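Local coordinates for protein ketol-acid reductoisomerase (NAD(+)) (uncultured archaeon GZfos26G2, PDB 4XDY) that catalyses the magnesium-dependent methyl migration and NADH-dependent reduction of (S)-2-acetolactate to (R)-2,3-dihydroxy-isovalerate in branched-chain amino-acid biosynthesis, at residues Leu4-Val9 against Met172-His177. Numbering follows the deposited sequence.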
# COMPACT_ATOMS: atom_id res chain seq x y z
N LEU A 4 -11.19 3.13 -21.87
CA LEU A 4 -10.79 2.29 -23.00
C LEU A 4 -9.97 1.09 -22.56
O LEU A 4 -9.04 1.21 -21.70
CB LEU A 4 -10.08 3.14 -24.02
CG LEU A 4 -10.76 4.40 -24.49
CD1 LEU A 4 -9.90 5.19 -25.47
CD2 LEU A 4 -12.10 4.09 -25.15
N HIS A 5 -10.40 -0.09 -23.02
CA HIS A 5 -9.69 -1.32 -22.78
C HIS A 5 -9.19 -1.93 -24.12
O HIS A 5 -9.18 -1.25 -25.16
CB HIS A 5 -10.57 -2.30 -21.96
CG HIS A 5 -11.00 -1.80 -20.62
ND1 HIS A 5 -12.18 -1.12 -20.42
CD2 HIS A 5 -10.39 -1.85 -19.41
CE1 HIS A 5 -12.28 -0.79 -19.14
NE2 HIS A 5 -11.21 -1.23 -18.51
N ASP A 6 -8.68 -3.15 -24.04
CA ASP A 6 -7.99 -3.80 -25.16
C ASP A 6 -8.88 -3.82 -26.39
O ASP A 6 -8.48 -3.45 -27.50
CB ASP A 6 -7.69 -5.25 -24.80
CG ASP A 6 -6.33 -5.43 -24.10
OD1 ASP A 6 -5.49 -4.48 -23.98
OD2 ASP A 6 -6.10 -6.58 -23.68
N GLU A 7 -10.14 -4.18 -26.19
CA GLU A 7 -11.09 -4.31 -27.32
C GLU A 7 -11.44 -2.96 -27.92
O GLU A 7 -11.98 -2.89 -29.03
CB GLU A 7 -12.33 -5.15 -26.91
CG GLU A 7 -13.28 -4.44 -25.97
CD GLU A 7 -12.88 -4.53 -24.47
OE1 GLU A 7 -11.72 -4.99 -24.08
OE2 GLU A 7 -13.76 -4.11 -23.68
N ASP A 8 -11.10 -1.84 -27.26
CA ASP A 8 -11.45 -0.54 -27.79
C ASP A 8 -10.37 0.09 -28.64
O ASP A 8 -10.59 1.16 -29.14
CB ASP A 8 -11.82 0.44 -26.68
CG ASP A 8 -12.86 -0.12 -25.77
OD1 ASP A 8 -13.94 -0.46 -26.31
OD2 ASP A 8 -12.62 -0.28 -24.56
N VAL A 9 -9.18 -0.50 -28.71
CA VAL A 9 -8.01 0.16 -29.31
C VAL A 9 -7.33 -0.77 -30.30
O VAL A 9 -7.13 -1.91 -30.02
CB VAL A 9 -6.90 0.50 -28.22
CG1 VAL A 9 -5.60 1.03 -28.88
CG2 VAL A 9 -7.49 1.44 -27.15
N MET A 172 0.17 2.98 -28.56
CA MET A 172 1.30 2.79 -27.62
C MET A 172 0.81 2.19 -26.29
O MET A 172 1.42 1.25 -25.75
CB MET A 172 2.05 4.12 -27.44
CG MET A 172 2.94 4.51 -28.55
SD MET A 172 3.62 6.14 -28.34
CE MET A 172 4.84 5.80 -27.02
N THR A 173 -0.34 2.66 -25.79
CA THR A 173 -0.84 2.17 -24.49
C THR A 173 -1.35 0.77 -24.56
O THR A 173 -1.25 -0.03 -23.63
CB THR A 173 -1.93 3.07 -23.86
OG1 THR A 173 -3.16 2.95 -24.60
CG2 THR A 173 -1.45 4.55 -23.71
N LYS A 174 -1.86 0.41 -25.74
CA LYS A 174 -2.30 -0.98 -25.91
C LYS A 174 -1.10 -1.94 -26.00
O LYS A 174 -1.12 -3.01 -25.40
CB LYS A 174 -3.18 -1.11 -27.18
CG LYS A 174 -3.65 -2.58 -27.29
CD LYS A 174 -4.63 -2.89 -28.39
CE LYS A 174 -5.03 -4.37 -28.24
NZ LYS A 174 -6.25 -4.47 -29.05
N ALA A 175 -0.11 -1.56 -26.80
CA ALA A 175 1.14 -2.34 -26.93
C ALA A 175 1.86 -2.51 -25.53
O ALA A 175 2.48 -3.54 -25.23
CB ALA A 175 2.05 -1.70 -27.90
N MET A 176 1.73 -1.48 -24.68
CA MET A 176 2.26 -1.57 -23.28
C MET A 176 1.31 -2.21 -22.31
O MET A 176 1.66 -2.40 -21.13
CB MET A 176 2.75 -0.19 -22.78
CG MET A 176 3.93 0.29 -23.57
SD MET A 176 4.71 1.83 -23.07
CE MET A 176 3.45 3.01 -23.52
N HIS A 177 0.14 -2.63 -22.79
CA HIS A 177 -0.86 -3.37 -22.01
C HIS A 177 -1.56 -2.56 -20.90
O HIS A 177 -2.22 -3.13 -19.99
CB HIS A 177 -0.28 -4.66 -21.44
CG HIS A 177 0.17 -5.67 -22.48
ND1 HIS A 177 0.57 -6.94 -22.14
CD2 HIS A 177 0.30 -5.59 -23.83
CE1 HIS A 177 0.92 -7.60 -23.24
NE2 HIS A 177 0.82 -6.79 -24.26
O HOH W 1 -2.93 -4.93 -24.34
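Lys174, in the last turn of helix 165-175, reaches across to Asp6 and Val9 and ends on two backbone carbonyls of the N-terminal loop. Its CB rests on the Val9 side chain, 3.7 Å from Val9 CG1. With CG anti to the backbone N (chi1 -178°) and the rest of the chain extended, the lysine passes the valine pointing the opposite way. Lys174 CG only loosely approaches Asp6 OD1, at 4.2 Å. Lys174 CD touches the valine again, 4.1 Å from Val9 CG1. Lys174 CE already lies by the two carbonyl oxygens, 3.6 Å from Asp6 O. Lys174 NZ donates to Asp6 O at 2.9 Å. Lys174 NZ also donates to Val9 O, at 2.9 Å. The bond to Val9 runs almost straight on from its C=O (169°), whereas NZ stands above the carbonyl plane of Asp6. Val9 N, closing the 3-10 turn, reaches Asp6 O from the opposite face, so this oxygen takes two donors. Cut back to an alanine here, the side chain would keep its CB contact but lose the cover from CD, and Val9 O would probably be left without this donor and the loop less firmly tied to the helix. The Asp6 carboxylate serves a different bridge: a water donates to Asp6 OD1 at 2.6 Å and to Lys174 O at 2.8 Å. Lys174 O also accepts His177 N in the Schellman motif that ends the helix. Asp6 OD1 is also hydrogen-bonded to Thr179, and OD2 forms a salt bridge with Lys180. The contact fastens the loop before strand 18-22 to helix 165-175 in the Rossmann domain, away from the cofactor and magnesium sites; the helix packs against helix 26-37 and strand 128-134.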